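Local coordinates for putative SnoaL-like polyketide cyclase (Jannaschia sp., PDB 3KKG), which is of unproven function but probably acts as a SnoaL-like polyketide cyclase, an enzyme type that closes rings in polyketide intermediates, at residues T14-L18 against V32-M37; G22-Q26 against F65-L71; G40-H46 against I125-T131; D83-V87 against L116-A120. The contacts are given in a common frame with arbitrary orientation. Numbering follows the deposited sequence.

Interaction 1: residues T14-L18 against V32-M37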
loop_
_atom_site.group_PDB
_atom_site.type_symbol
_atom_site.label_atom_id
_atom_site.label_comp_id
_atom_site.label_asym_id
_atom_site.label_seq_id
_atom_site.Cartn_x
_atom_site.Cartn_y
_atom_site.Cartn_z
ATOM N N THR A 14 14.917 -13.783 1.522
ATOM C CA THR A 14 15.723 -12.617 1.885
ATOM C C THR A 14 14.857 -11.497 2.456
ATOM O O THR A 14 15.187 -10.942 3.523
ATOM C CB THR A 14 16.548 -12.166 0.681
ATOM O OG1 THR A 14 17.508 -13.192 0.387
ATOM C CG2 THR A 14 17.234 -10.775 0.897
ATOM N N VAL A 15 13.758 -11.168 1.790
ATOM C CA VAL A 15 12.890 -10.107 2.285
ATOM C C VAL A 15 12.236 -10.430 3.625
ATOM O O VAL A 15 12.121 -9.580 4.521
ATOM C CB VAL A 15 11.800 -9.761 1.239
ATOM C CG1 VAL A 15 10.682 -9.026 1.889
ATOM C CG2 VAL A 15 12.447 -9.019 0.070
ATOM N N LEU A 16 11.825 -11.688 3.800
ATOM C CA LEU A 16 11.113 -12.030 5.025
ATOM C C LEU A 16 11.992 -11.898 6.298
ATOM O O LEU A 16 11.473 -11.713 7.412
ATOM C CB LEU A 16 10.416 -13.387 4.936
ATOM C CG LEU A 16 9.105 -13.373 4.168
ATOM C CD1 LEU A 16 8.578 -14.820 4.002
ATOM C CD2 LEU A 16 8.073 -12.459 4.825
ATOM N N ARG A 17 13.309 -11.978 6.135
ATOM C CA ARG A 17 14.216 -11.734 7.263
ATOM C C ARG A 17 14.007 -10.354 7.844
ATOM O O ARG A 17 14.167 -10.159 9.052
ATOM C CB ARG A 17 15.675 -11.892 6.847
ATOM C CG ARG A 17 16.045 -13.251 6.393
ATOM C CD ARG A 17 17.545 -13.420 6.161
ATOM N NE ARG A 17 18.296 -13.199 7.401
ATOM C CZ ARG A 17 19.461 -12.564 7.493
ATOM N NH1 ARG A 17 20.065 -12.057 6.424
ATOM N NH2 ARG A 17 20.041 -12.450 8.682
ATOM N N LEU A 18 13.568 -9.397 7.012
ATOM C CA LEU A 18 13.354 -8.038 7.475
ATOM C C LEU A 18 12.146 -7.893 8.391
ATOM O O LEU A 18 11.971 -6.872 9.034
ATOM C CB LEU A 18 13.187 -7.103 6.277
ATOM C CG LEU A 18 14.379 -7.053 5.309
ATOM C CD1 LEU A 18 14.077 -6.275 4.041
ATOM C CD2 LEU A 18 15.632 -6.469 6.072
ATOM N N VAL A 32 21.251 -6.699 9.899
ATOM C CA VAL A 32 20.471 -7.472 8.921
ATOM C C VAL A 32 20.177 -6.575 7.695
ATOM O O VAL A 32 20.283 -6.989 6.548
ATOM C CB VAL A 32 19.139 -8.045 9.509
ATOM C CG1 VAL A 32 18.284 -8.715 8.394
ATOM C CG2 VAL A 32 19.420 -9.031 10.653
ATOM N N TRP A 33 19.787 -5.334 7.950
ATOM C CA TRP A 33 19.608 -4.394 6.850
ATOM C C TRP A 33 20.907 -4.231 6.033
ATOM O O TRP A 33 20.889 -4.250 4.807
ATOM C CB TRP A 33 19.127 -3.036 7.358
ATOM C CG TRP A 33 17.658 -2.947 7.657
ATOM C CD1 TRP A 33 16.902 -3.866 8.302
ATOM C CD2 TRP A 33 16.776 -1.871 7.324
ATOM N NE1 TRP A 33 15.592 -3.444 8.371
ATOM C CE2 TRP A 33 15.489 -2.228 7.785
ATOM C CE3 TRP A 33 16.930 -0.647 6.662
ATOM C CZ2 TRP A 33 14.383 -1.400 7.632
ATOM C CZ3 TRP A 33 15.838 0.158 6.501
ATOM C CH2 TRP A 33 14.598 -0.200 7.008
ATOM N N ARG A 34 22.038 -4.092 6.720
ATOM C CA ARG A 34 23.316 -3.909 6.017
ATOM C C ARG A 34 23.721 -5.107 5.163
ATOM O O ARG A 34 24.352 -4.934 4.128
ATOM C CB ARG A 34 24.429 -3.549 6.994
ATOM C CG ARG A 34 24.221 -2.195 7.635
ATOM C CD ARG A 34 25.318 -1.830 8.599
ATOM N NE ARG A 34 25.031 -0.542 9.244
ATOM C CZ ARG A 34 24.768 -0.366 10.540
ATOM N NH1 ARG A 34 24.763 -1.373 11.406
ATOM N NH2 ARG A 34 24.505 0.849 10.984
ATOM N N GLU A 35 23.337 -6.312 5.568
ATOM C CA GLU A 35 23.603 -7.497 4.745
ATOM C C GLU A 35 22.588 -7.763 3.629
ATOM O O GLU A 35 22.875 -8.477 2.678
ATOM C CB GLU A 35 23.788 -8.729 5.608
ATOM C CG GLU A 35 22.610 -9.270 6.373
ATOM C CD GLU A 35 23.055 -10.411 7.317
ATOM O OE1 GLU A 35 23.652 -11.384 6.812
ATOM O OE2 GLU A 35 22.856 -10.314 8.554
ATOM N N THR A 36 21.410 -7.157 3.732
ATOM C CA THR A 36 20.295 -7.396 2.804
ATOM C C THR A 36 20.154 -6.329 1.706
ATOM O O THR A 36 19.790 -6.605 0.562
ATOM C CB THR A 36 18.983 -7.438 3.656
ATOM O OG1 THR A 36 19.099 -8.537 4.583
ATOM C CG2 THR A 36 17.751 -7.701 2.797
HETATM N N MSE A 37 20.312 -5.067 2.118
HETATM C CA MSE A 37 20.161 -3.906 1.220
HETATM C C MSE A 37 21.509 -3.560 0.579
HETATM O O MSE A 37 22.574 -3.790 1.171
HETATM C CB MSE A 37 19.670 -2.666 1.983
HETATM C CG MSE A 37 18.172 -2.575 2.251
HETATM SE SE MSE A 37 17.461 -3.893 3.560
HETATM C CE MSE A 37 15.783 -2.959 3.990
HETATM O O HOH W 1 17.938 -10.784 4.347
HETATM O O HOH W 2 12.460 -4.231 8.443
#

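Interaction 2: residues G22-Q26 against F65-L71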
loop_
_atom_site.group_PDB
_atom_site.type_symbol
_atom_site.label_atom_id
_atom_site.label_comp_id
_atom_site.label_asym_id
_atom_site.label_seq_id
_atom_site.Cartn_x
_atom_site.Cartn_y
_atom_site.Cartn_z
ATOM N N GLY A 22 15.472 -8.714 11.111
ATOM C CA GLY A 22 15.693 -7.363 10.596
ATOM C C GLY A 22 14.579 -6.387 10.920
ATOM O O GLY A 22 14.544 -5.284 10.384
ATOM N N TRP A 23 13.659 -6.781 11.791
ATOM C CA TRP A 23 12.533 -5.898 12.202
ATOM C C TRP A 23 13.037 -4.887 13.233
ATOM O O TRP A 23 13.768 -5.272 14.164
ATOM C CB TRP A 23 11.420 -6.728 12.816
ATOM C CG TRP A 23 10.197 -5.981 13.207
ATOM C CD1 TRP A 23 9.674 -5.918 14.454
ATOM C CD2 TRP A 23 9.337 -5.194 12.361
ATOM N NE1 TRP A 23 8.532 -5.153 14.447
ATOM C CE2 TRP A 23 8.306 -4.696 13.181
ATOM C CE3 TRP A 23 9.333 -4.875 10.998
ATOM C CZ2 TRP A 23 7.301 -3.879 12.701
ATOM C CZ3 TRP A 23 8.321 -4.080 10.516
ATOM C CH2 TRP A 23 7.301 -3.612 11.387
ATOM N N GLY A 24 12.596 -3.637 13.098
ATOM C CA GLY A 24 13.195 -2.553 13.872
ATOM C C GLY A 24 12.971 -2.642 15.367
ATOM O O GLY A 24 13.639 -1.936 16.150
ATOM N N ALA A 25 12.063 -3.476 15.815
ATOM C CA ALA A 25 11.852 -3.733 17.213
ATOM C C ALA A 25 12.828 -4.775 17.778
ATOM O O ALA A 25 12.826 -4.980 18.980
ATOM C CB ALA A 25 10.445 -4.157 17.510
ATOM N N GLN A 26 13.632 -5.414 16.917
ATOM C CA GLN A 26 14.519 -6.511 17.283
ATOM C C GLN A 26 15.969 -6.039 17.309
ATOM O O GLN A 26 16.519 -5.565 16.293
ATOM C CB GLN A 26 14.365 -7.622 16.228
ATOM C CG GLN A 26 15.266 -8.857 16.394
ATOM C CD GLN A 26 15.078 -9.503 17.737
ATOM O OE1 GLN A 26 13.942 -9.724 18.172
ATOM N NE2 GLN A 26 16.189 -9.797 18.414
ATOM N N PHE A 65 10.717 3.592 14.840
ATOM C CA PHE A 65 10.630 2.675 15.945
ATOM C C PHE A 65 10.807 3.308 17.330
ATOM O O PHE A 65 10.434 2.714 18.306
ATOM C CB PHE A 65 11.557 1.467 15.735
ATOM C CG PHE A 65 10.963 0.467 14.753
ATOM C CD1 PHE A 65 11.159 0.600 13.420
ATOM C CD2 PHE A 65 10.175 -0.556 15.219
ATOM C CE1 PHE A 65 10.571 -0.256 12.509
ATOM C CE2 PHE A 65 9.600 -1.447 14.356
ATOM C CZ PHE A 65 9.790 -1.298 12.985
ATOM N N GLU A 66 11.368 4.514 17.404
ATOM C CA GLU A 66 11.331 5.205 18.679
ATOM C C GLU A 66 9.883 5.497 19.107
ATOM O O GLU A 66 9.576 5.616 20.281
ATOM C CB GLU A 66 12.157 6.485 18.626
ATOM C CG GLU A 66 13.605 6.151 18.606
ATOM C CD GLU A 66 14.494 7.310 18.324
ATOM O OE1 GLU A 66 14.010 8.444 18.069
ATOM O OE2 GLU A 66 15.716 7.081 18.387
ATOM N N GLY A 67 9.003 5.685 18.149
ATOM C CA GLY A 67 7.629 5.960 18.474
ATOM C C GLY A 67 6.921 4.725 18.994
ATOM O O GLY A 67 6.057 4.848 19.858
ATOM N N PHE A 68 7.250 3.562 18.401
ATOM C CA PHE A 68 6.574 2.299 18.730
ATOM C C PHE A 68 7.662 1.242 19.019
ATOM O O PHE A 68 7.885 0.353 18.217
ATOM C CB PHE A 68 5.692 1.837 17.592
ATOM C CG PHE A 68 4.545 2.754 17.283
ATOM C CD1 PHE A 68 4.721 3.834 16.442
ATOM C CD2 PHE A 68 3.284 2.573 17.861
ATOM C CE1 PHE A 68 3.676 4.688 16.162
ATOM C CE2 PHE A 68 2.205 3.411 17.540
ATOM C CZ PHE A 68 2.412 4.475 16.707
ATOM N N PRO A 69 8.348 1.335 20.154
ATOM C CA PRO A 69 9.506 0.501 20.342
ATOM C C PRO A 69 9.255 -0.975 20.470
ATOM O O PRO A 69 10.195 -1.774 20.287
ATOM C CB PRO A 69 10.126 1.049 21.642
ATOM C CG PRO A 69 9.242 2.081 22.109
ATOM C CD PRO A 69 8.166 2.328 21.241
ATOM N N ARG A 70 8.034 -1.371 20.857
ATOM C CA ARG A 70 7.621 -2.803 20.939
ATOM C C ARG A 70 6.734 -3.228 19.744
ATOM O O ARG A 70 6.118 -4.289 19.796
ATOM C CB ARG A 70 6.846 -3.151 22.245
ATOM C CG ARG A 70 7.643 -3.174 23.576
ATOM C CD ARG A 70 6.794 -3.747 24.755
ATOM N NE ARG A 70 7.501 -3.661 26.068
ATOM C CZ ARG A 70 7.438 -2.592 26.884
ATOM N NH1 ARG A 70 6.680 -1.578 26.552
ATOM N NH2 ARG A 70 8.120 -2.566 27.994
ATOM N N LEU A 71 6.676 -2.443 18.671
ATOM C CA LEU A 71 5.757 -2.741 17.564
ATOM C C LEU A 71 5.931 -4.183 17.121
ATOM O O LEU A 71 7.038 -4.647 16.870
ATOM C CB LEU A 71 6.047 -1.799 16.404
ATOM C CG LEU A 71 4.934 -1.688 15.354
ATOM C CD1 LEU A 71 3.657 -1.096 15.891
ATOM C CD2 LEU A 71 5.463 -0.808 14.228
HETATM O O HOH W 3 11.646 -3.901 21.203
#

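Interaction 3: residues G40-H46 against I125-T131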
loop_
_atom_site.group_PDB
_atom_site.type_symbol
_atom_site.label_atom_id
_atom_site.label_comp_id
_atom_site.label_asym_id
_atom_site.label_seq_id
_atom_site.Cartn_x
_atom_site.Cartn_y
_atom_site.Cartn_z
ATOM N N GLY A 40 23.307 1.834 -1.942
ATOM C CA GLY A 40 22.469 2.870 -2.541
ATOM C C GLY A 40 20.968 2.609 -2.387
ATOM O O GLY A 40 20.167 3.239 -3.070
ATOM N N PHE A 41 20.607 1.691 -1.488
ATOM C CA PHE A 41 19.196 1.436 -1.136
ATOM C C PHE A 41 18.433 2.725 -0.943
ATOM O O PHE A 41 18.934 3.694 -0.357
ATOM C CB PHE A 41 19.171 0.607 0.130
ATOM C CG PHE A 41 17.808 0.422 0.713
ATOM C CD1 PHE A 41 16.884 -0.356 0.094
ATOM C CD2 PHE A 41 17.480 0.989 1.938
ATOM C CE1 PHE A 41 15.616 -0.570 0.697
ATOM C CE2 PHE A 41 16.292 0.758 2.540
ATOM C CZ PHE A 41 15.328 0.019 1.914
ATOM N N ARG A 42 17.200 2.721 -1.430
ATOM C CA ARG A 42 16.278 3.865 -1.320
ATOM C C ARG A 42 15.003 3.403 -0.602
ATOM O O ARG A 42 14.425 2.376 -0.953
ATOM C CB ARG A 42 15.798 4.313 -2.716
ATOM C CG ARG A 42 16.832 4.961 -3.557
ATOM C CD ARG A 42 16.501 4.860 -5.056
ATOM N NE ARG A 42 15.135 5.273 -5.356
ATOM C CZ ARG A 42 14.729 6.514 -5.611
ATOM N NH1 ARG A 42 15.557 7.533 -5.616
ATOM N NH2 ARG A 42 13.458 6.735 -5.883
ATOM N N SER A 43 14.589 4.224 0.349
ATOM C CA SER A 43 13.428 4.002 1.169
ATOM C C SER A 43 12.385 5.088 0.850
ATOM O O SER A 43 12.703 6.270 0.759
ATOM C CB SER A 43 13.839 4.068 2.632
ATOM O OG SER A 43 12.719 3.815 3.455
ATOM N N ILE A 44 11.150 4.676 0.643
ATOM C CA ILE A 44 10.091 5.584 0.257
ATOM C C ILE A 44 8.938 5.347 1.242
ATOM O O ILE A 44 8.424 4.209 1.333
ATOM C CB ILE A 44 9.626 5.324 -1.189
ATOM C CG1 ILE A 44 10.751 5.680 -2.175
ATOM C CG2 ILE A 44 8.344 6.130 -1.516
ATOM C CD1 ILE A 44 10.490 5.223 -3.614
ATOM N N PHE A 45 8.598 6.377 2.010
ATOM C CA PHE A 45 7.590 6.282 3.046
ATOM C C PHE A 45 6.371 7.028 2.560
ATOM O O PHE A 45 6.399 8.256 2.472
ATOM C CB PHE A 45 8.147 6.876 4.329
ATOM C CG PHE A 45 7.257 6.772 5.514
ATOM C CD1 PHE A 45 7.116 5.597 6.165
ATOM C CD2 PHE A 45 6.610 7.873 6.001
ATOM C CE1 PHE A 45 6.366 5.508 7.340
ATOM C CE2 PHE A 45 5.812 7.786 7.162
ATOM C CZ PHE A 45 5.675 6.598 7.787
ATOM N N HIS A 46 5.313 6.323 2.186
ATOM C CA HIS A 46 4.110 6.921 1.626
ATOM C C HIS A 46 4.539 7.782 0.401
ATOM O O HIS A 46 5.188 7.285 -0.508
ATOM C CB HIS A 46 3.311 7.665 2.725
ATOM C CG HIS A 46 2.837 6.765 3.815
ATOM N ND1 HIS A 46 3.648 6.416 4.876
ATOM C CD2 HIS A 46 1.717 6.011 3.944
ATOM C CE1 HIS A 46 3.016 5.514 5.626
ATOM N NE2 HIS A 46 1.852 5.250 5.075
ATOM N N ILE A 125 17.110 -3.258 -3.247
ATOM C CA ILE A 125 17.519 -1.906 -3.700
ATOM C C ILE A 125 16.512 -0.778 -3.415
ATOM O O ILE A 125 16.877 0.417 -3.475
ATOM C CB ILE A 125 17.892 -1.913 -5.193
ATOM C CG1 ILE A 125 16.679 -2.200 -6.104
ATOM C CG2 ILE A 125 18.996 -2.957 -5.459
ATOM C CD1 ILE A 125 16.977 -2.018 -7.611
ATOM N N GLU A 126 15.268 -1.147 -3.172
ATOM C CA GLU A 126 14.245 -0.141 -2.907
ATOM C C GLU A 126 13.114 -0.772 -2.105
ATOM O O GLU A 126 12.782 -1.966 -2.279
ATOM C CB GLU A 126 13.678 0.421 -4.206
ATOM C CG GLU A 126 12.690 1.574 -3.974
ATOM C CD GLU A 126 12.293 2.281 -5.243
ATOM O OE1 GLU A 126 13.114 3.049 -5.762
ATOM O OE2 GLU A 126 11.179 1.952 -5.730
HETATM N N MSE A 127 12.547 0.030 -1.220
HETATM C CA MSE A 127 11.438 -0.341 -0.393
HETATM C C MSE A 127 10.436 0.804 -0.384
HETATM O O MSE A 127 10.832 1.918 -0.060
HETATM C CB MSE A 127 11.925 -0.606 1.033
HETATM C CG MSE A 127 10.869 -1.028 2.007
HETATM SE SE MSE A 127 11.659 -1.377 3.729
HETATM C CE MSE A 127 11.951 0.373 4.181
ATOM N N ARG A 128 9.198 0.539 -0.792
ATOM C CA ARG A 128 8.111 1.493 -0.733
ATOM C C ARG A 128 7.127 1.027 0.311
ATOM O O ARG A 128 6.913 -0.168 0.488
ATOM C CB ARG A 128 7.386 1.602 -2.082
ATOM C CG ARG A 128 8.258 2.032 -3.212
ATOM C CD ARG A 128 7.542 1.888 -4.557
ATOM N NE ARG A 128 8.376 2.354 -5.650
ATOM C CZ ARG A 128 7.856 2.631 -6.840
ATOM N NH1 ARG A 128 6.553 2.527 -7.069
ATOM N NH2 ARG A 128 8.662 3.030 -7.825
ATOM N N TYR A 129 6.555 1.940 1.067
ATOM C CA TYR A 129 5.734 1.616 2.201
ATOM C C TYR A 129 4.441 2.401 2.242
ATOM O O TYR A 129 4.423 3.613 2.098
ATOM C CB TYR A 129 6.547 1.866 3.500
ATOM C CG TYR A 129 5.800 1.430 4.723
ATOM C CD1 TYR A 129 5.697 0.084 5.025
ATOM C CD2 TYR A 129 5.199 2.325 5.568
ATOM C CE1 TYR A 129 4.968 -0.344 6.088
ATOM C CE2 TYR A 129 4.477 1.893 6.662
ATOM C CZ TYR A 129 4.381 0.566 6.927
ATOM O OH TYR A 129 3.647 0.114 8.006
ATOM N N PHE A 130 3.377 1.699 2.668
ATOM C CA PHE A 130 2.137 2.353 3.066
ATOM C C PHE A 130 1.510 1.671 4.251
ATOM O O PHE A 130 1.435 0.439 4.293
ATOM C CB PHE A 130 1.062 2.304 1.991
ATOM C CG PHE A 130 1.429 2.931 0.686
ATOM C CD1 PHE A 130 2.096 2.231 -0.284
ATOM C CD2 PHE A 130 1.022 4.226 0.371
ATOM C CE1 PHE A 130 2.415 2.832 -1.525
ATOM C CE2 PHE A 130 1.301 4.814 -0.847
ATOM C CZ PHE A 130 1.987 4.139 -1.770
ATOM N N THR A 131 0.970 2.442 5.182
ATOM C CA THR A 131 -0.035 1.999 6.153
ATOM C C THR A 131 -1.200 2.950 6.136
ATOM O O THR A 131 -1.284 3.814 5.291
ATOM C CB THR A 131 0.602 1.761 7.524
ATOM O OG1 THR A 131 -0.374 1.133 8.392
ATOM C CG2 THR A 131 1.066 3.050 8.211
HETATM O O HOH W 4 18.560 1.837 -4.720
HETATM O O HOH W 5 11.201 4.921 -7.061
HETATM O O HOH W 6 5.378 4.503 -0.766
#

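Interaction 4: residues D83-V87 against L116-A120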
loop_
_atom_site.group_PDB
_atom_site.type_symbol
_atom_site.label_atom_id
_atom_site.label_comp_id
_atom_site.label_asym_id
_atom_site.label_seq_id
_atom_site.Cartn_x
_atom_site.Cartn_y
_atom_site.Cartn_z
ATOM N N ASP A 83 11.735 -9.940 -9.426
ATOM C CA ASP A 83 12.463 -9.145 -8.453
ATOM C C ASP A 83 11.568 -8.158 -7.643
ATOM O O ASP A 83 12.059 -7.248 -6.992
ATOM C CB ASP A 83 13.619 -8.418 -9.155
ATOM C CG ASP A 83 14.793 -9.309 -9.403
ATOM O OD1 ASP A 83 15.049 -10.261 -8.625
ATOM O OD2 ASP A 83 15.535 -9.052 -10.379
ATOM N N ASN A 84 10.242 -8.362 -7.681
ATOM C CA ASN A 84 9.296 -7.576 -6.896
ATOM C C ASN A 84 8.641 -8.452 -5.877
ATOM O O ASN A 84 8.066 -9.458 -6.224
ATOM C CB ASN A 84 8.193 -6.993 -7.778
ATOM C CG ASN A 84 8.759 -6.005 -8.808
ATOM O OD1 ASN A 84 8.951 -4.841 -8.503
ATOM N ND2 ASN A 84 9.113 -6.496 -9.962
ATOM N N VAL A 85 8.786 -8.086 -4.580
ATOM C CA VAL A 85 8.176 -8.804 -3.480
ATOM C C VAL A 85 7.283 -7.835 -2.725
ATOM O O VAL A 85 7.727 -6.736 -2.321
ATOM C CB VAL A 85 9.222 -9.393 -2.517
ATOM C CG1 VAL A 85 8.490 -10.118 -1.410
ATOM C CG2 VAL A 85 10.157 -10.356 -3.265
ATOM N N VAL A 86 6.049 -8.249 -2.499
ATOM C CA VAL A 86 5.054 -7.440 -1.811
ATOM C C VAL A 86 4.634 -8.167 -0.571
ATOM O O VAL A 86 4.281 -9.342 -0.613
ATOM C CB VAL A 86 3.806 -7.204 -2.722
ATOM C CG1 VAL A 86 2.741 -6.357 -1.976
ATOM C CG2 VAL A 86 4.236 -6.602 -4.091
ATOM N N VAL A 87 4.773 -7.541 0.581
ATOM C CA VAL A 87 4.453 -8.107 1.871
ATOM C C VAL A 87 3.336 -7.297 2.494
ATOM O O VAL A 87 3.505 -6.111 2.742
ATOM C CB VAL A 87 5.679 -8.171 2.804
ATOM C CG1 VAL A 87 5.281 -8.800 4.138
ATOM C CG2 VAL A 87 6.821 -8.943 2.155
ATOM N N LEU A 116 6.598 -2.803 -0.378
ATOM C CA LEU A 116 6.821 -3.201 -1.756
ATOM C C LEU A 116 8.313 -3.125 -2.002
ATOM O O LEU A 116 8.901 -2.014 -2.027
ATOM C CB LEU A 116 6.025 -2.270 -2.678
ATOM C CG LEU A 116 4.524 -2.251 -2.338
ATOM C CD1 LEU A 116 4.075 -0.869 -1.999
ATOM C CD2 LEU A 116 3.711 -2.809 -3.450
ATOM N N PHE A 117 8.956 -4.267 -2.186
ATOM C CA PHE A 117 10.400 -4.351 -2.339
ATOM C C PHE A 117 10.774 -4.579 -3.789
ATOM O O PHE A 117 10.081 -5.325 -4.514
ATOM C CB PHE A 117 10.921 -5.559 -1.529
ATOM C CG PHE A 117 10.733 -5.396 -0.041
ATOM C CD1 PHE A 117 11.712 -4.814 0.729
ATOM C CD2 PHE A 117 9.612 -5.900 0.603
ATOM C CE1 PHE A 117 11.554 -4.681 2.108
ATOM C CE2 PHE A 117 9.470 -5.777 1.989
ATOM C CZ PHE A 117 10.468 -5.202 2.746
ATOM N N THR A 118 11.896 -3.997 -4.184
ATOM C CA THR A 118 12.558 -4.326 -5.446
ATOM C C THR A 118 13.945 -4.840 -5.113
ATOM O O THR A 118 14.652 -4.272 -4.254
ATOM C CB THR A 118 12.675 -3.090 -6.331
ATOM O OG1 THR A 118 11.369 -2.510 -6.470
ATOM C CG2 THR A 118 13.184 -3.437 -7.731
ATOM N N LEU A 119 14.305 -5.949 -5.761
ATOM C CA LEU A 119 15.616 -6.530 -5.577
ATOM C C LEU A 119 16.407 -6.506 -6.895
ATOM O O LEU A 119 15.838 -6.361 -7.973
ATOM C CB LEU A 119 15.500 -7.971 -5.054
ATOM C CG LEU A 119 14.832 -8.213 -3.691
ATOM C CD1 LEU A 119 13.331 -8.486 -3.832
ATOM C CD2 LEU A 119 15.576 -9.308 -2.862
ATOM N N ALA A 120 17.724 -6.615 -6.776
ATOM C CA ALA A 120 18.602 -6.821 -7.922
ATOM C C ALA A 120 19.715 -7.748 -7.469
ATOM O O ALA A 120 20.351 -7.473 -6.449
ATOM C CB ALA A 120 19.200 -5.493 -8.412
HETATM O O HOH W 7 7.731 -4.142 -5.699
#

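Interaction 1: residues T14-L18 against V32-M37
Residues 14-18, at the C-terminal end of helix 6-16, lie beside the last turn of helix 29-36, with Thr14 CA 7.0 Å from Thr36 CA and Leu18 CA 7.3 Å from Trp33 CA. No direct hydrogen bond links the two backbones. Leu18 fills the gap: its CD2 packs on Trp33 CD1 (3.7 Å) and Val32 CG1 (4.2 Å), its CD1 on CE of selenomethionine Met37 (3.7 Å). Thr14 CG2 meets Thr36 CG2 at 3.7 Å. These are helices on the concave side of the NTF2-like alpha+beta cone, where Val15, turned from this contact, packs on Phe117 of the sheet. At the outer edge Arg17 NH2 forms a salt bridge with Glu35 OE2 (3.5 Å), while its NE pairs with Glu21. Thr36 OG1 donates to Val32 O (2.8 Å), and one water bonds to both Thr14 O (2.9 Å) and Thr36 OG1 (2.5 Å). A second water joins Leu18 O (2.8 Å) to Trp33 NE1 (3.2 Å), which also bonds to Gly22 O.

Interaction 2: residues G22-Q26 against F65-L71
This is a surface contact between a loop and a helix end with its following turn: the loop joining helices 6-16 and 29-36 meets the end of helix 54-67 and the turn that leads into strand 72-81. Trp23 to Gln26 and Phe68 to Leu71 each form a type I beta turn, and the two backbones come closest, CA to CA, where Ala25 CA lies 5.7 Å from Arg70 CA. Trp23 and Phe65 make a T-shaped pair, the Phe65 edge directed at the face of the indole six-membered ring, with centroids 4.9 Å apart and planes at 88°. The face of the same Phe65 ring receives Gly24, whose CA sits 3.5 Å from the ring centroid, almost on the normal, as a CH-pi contact; a side chain on Gly24 would run into the ring. The indole edge is held as well, for Trp23 NE1 donates a nearly straight hydrogen bond to Leu71 O (2.9 Å), and Trp23 CZ2 touches Leu71 CD2 at 3.9 Å. Ala25 CB lies 3.5 Å from the same Leu71 O, and a water lies 2.7 Å from both Ala25 O and Pro69 O. A diethylene glycol molecule, probably from the crystallisation liquor, lies close to the Trp23 side chain. Phe65 thus serves both neighbours, edge to Trp23 and face to Gly24, while the directional bond to Leu71 O sets the indole plane.

Interaction 3: residues G40-H46 against I125-T131
His46 gives this parallel strand pair its unusual finish: with a positive phi of 55°, it leaves the strand and reaches across with its imidazole to the partner strand, where NE2 accepts a hydrogen bond from Thr131 N (2.9 Å). Before it, strands 41-45 and 125-131 run side by side at 8°, with axes 4.6 Å apart. The ladder runs Arg42 N to Ile125 O (3.1 Å), Met127 N to Arg42 O (3.0 Å), Ile44 N to Met127 O (2.9 Å), Tyr129 N to Ile44 O (3.0 Å, weak) and His46 N to Tyr129 O (2.9 Å). Arg42, Ile44, Glu126 and Arg128 share one face. There Glu126 bridges two arginines, OE1 to Arg42 NE (3.0 Å) and OE2 to Arg128 NE (2.8 Å); Arg42 also pairs with Glu52, and Arg128 with Glu76 of the second subunit. The other face carries Ser43, Phe45, Met127 and Tyr129. Phe41 CZ packs against Met127 CB (3.6 Å), and the Phe45 and Tyr129 rings are nearly parallel but slid apart. Tyr129 OH bonds to Asp113, and glycol molecules, probably from the crystallisation liquor, lie near Phe45 and Tyr129. A classic bulge at Ile125 and Glu126 faces Thr118 in the adjoining strand. Such a bent mixed sheet, with helices on its concave face and a second subunit against the other, is typical of the dimeric NTF2-like fold.

Interaction 4: residues D83-V87 against L116-A120
Asp83, just ahead of strand 84-94, begins the pairing: its carbonyl O accepts a hydrogen bond from Leu119 N (2.9 Å), while its carboxylate bonds to Asn11 of helix 6-16. Asn84 stands opposite Thr118 in a non-hydrogen-bonded antiparallel pair, and a water joins its OD1 (3.1 Å) to Phe117 O (2.9 Å). Val85 forms the hydrogen-bonded pair with Phe117, Val85 N to Phe117 O at 3.1 Å and Phe117 N to Val85 O at 2.8 Å; on the same face its CG2 reaches Leu119 CD1 (3.7 Å). Val86 turns to the other face, where its CG2 meets Leu116 CD2 (3.9 Å) and both side chains pack on the second subunit. Val87 brings CG2 to 4.1 Å from Phe117 CE2 and also packs on Val15 of helix 6-16. The segments thus make neighbouring antiparallel strands of the curved NTF2-like sheet, their axes 4.8 Å apart. Backbone bonds fix the register; the apolar Val85 and Phe117 face suits the helix-covered core, while the dimer-facing side is mixed, aliphatic at Val86 and Leu116, polar at Asn84 and Thr118.

Overall arrangement
Interactions 1 and 4 are buried, interaction 3 partly so, and interaction 2 lies at the surface. Interactions 3 and 4 build one sheet and touch directly: Arg128 O and Ile125 N of the first probably bond to Leu116 N and Thr118 O of the second. One pair is parallel, the other antiparallel, and both reach the second subunit, though interaction 3 adds a charged network to its ladder where interaction 4 has no charged pair across its strands and packs mainly apolar side chains. Interaction 1 joins helices through side chains and waters; Val15 and Leu18 pack on Phe117, and Trp33 on Phe41 and Met127. Interaction 2, aromatic in character, is tied to interaction 1 through Gly22.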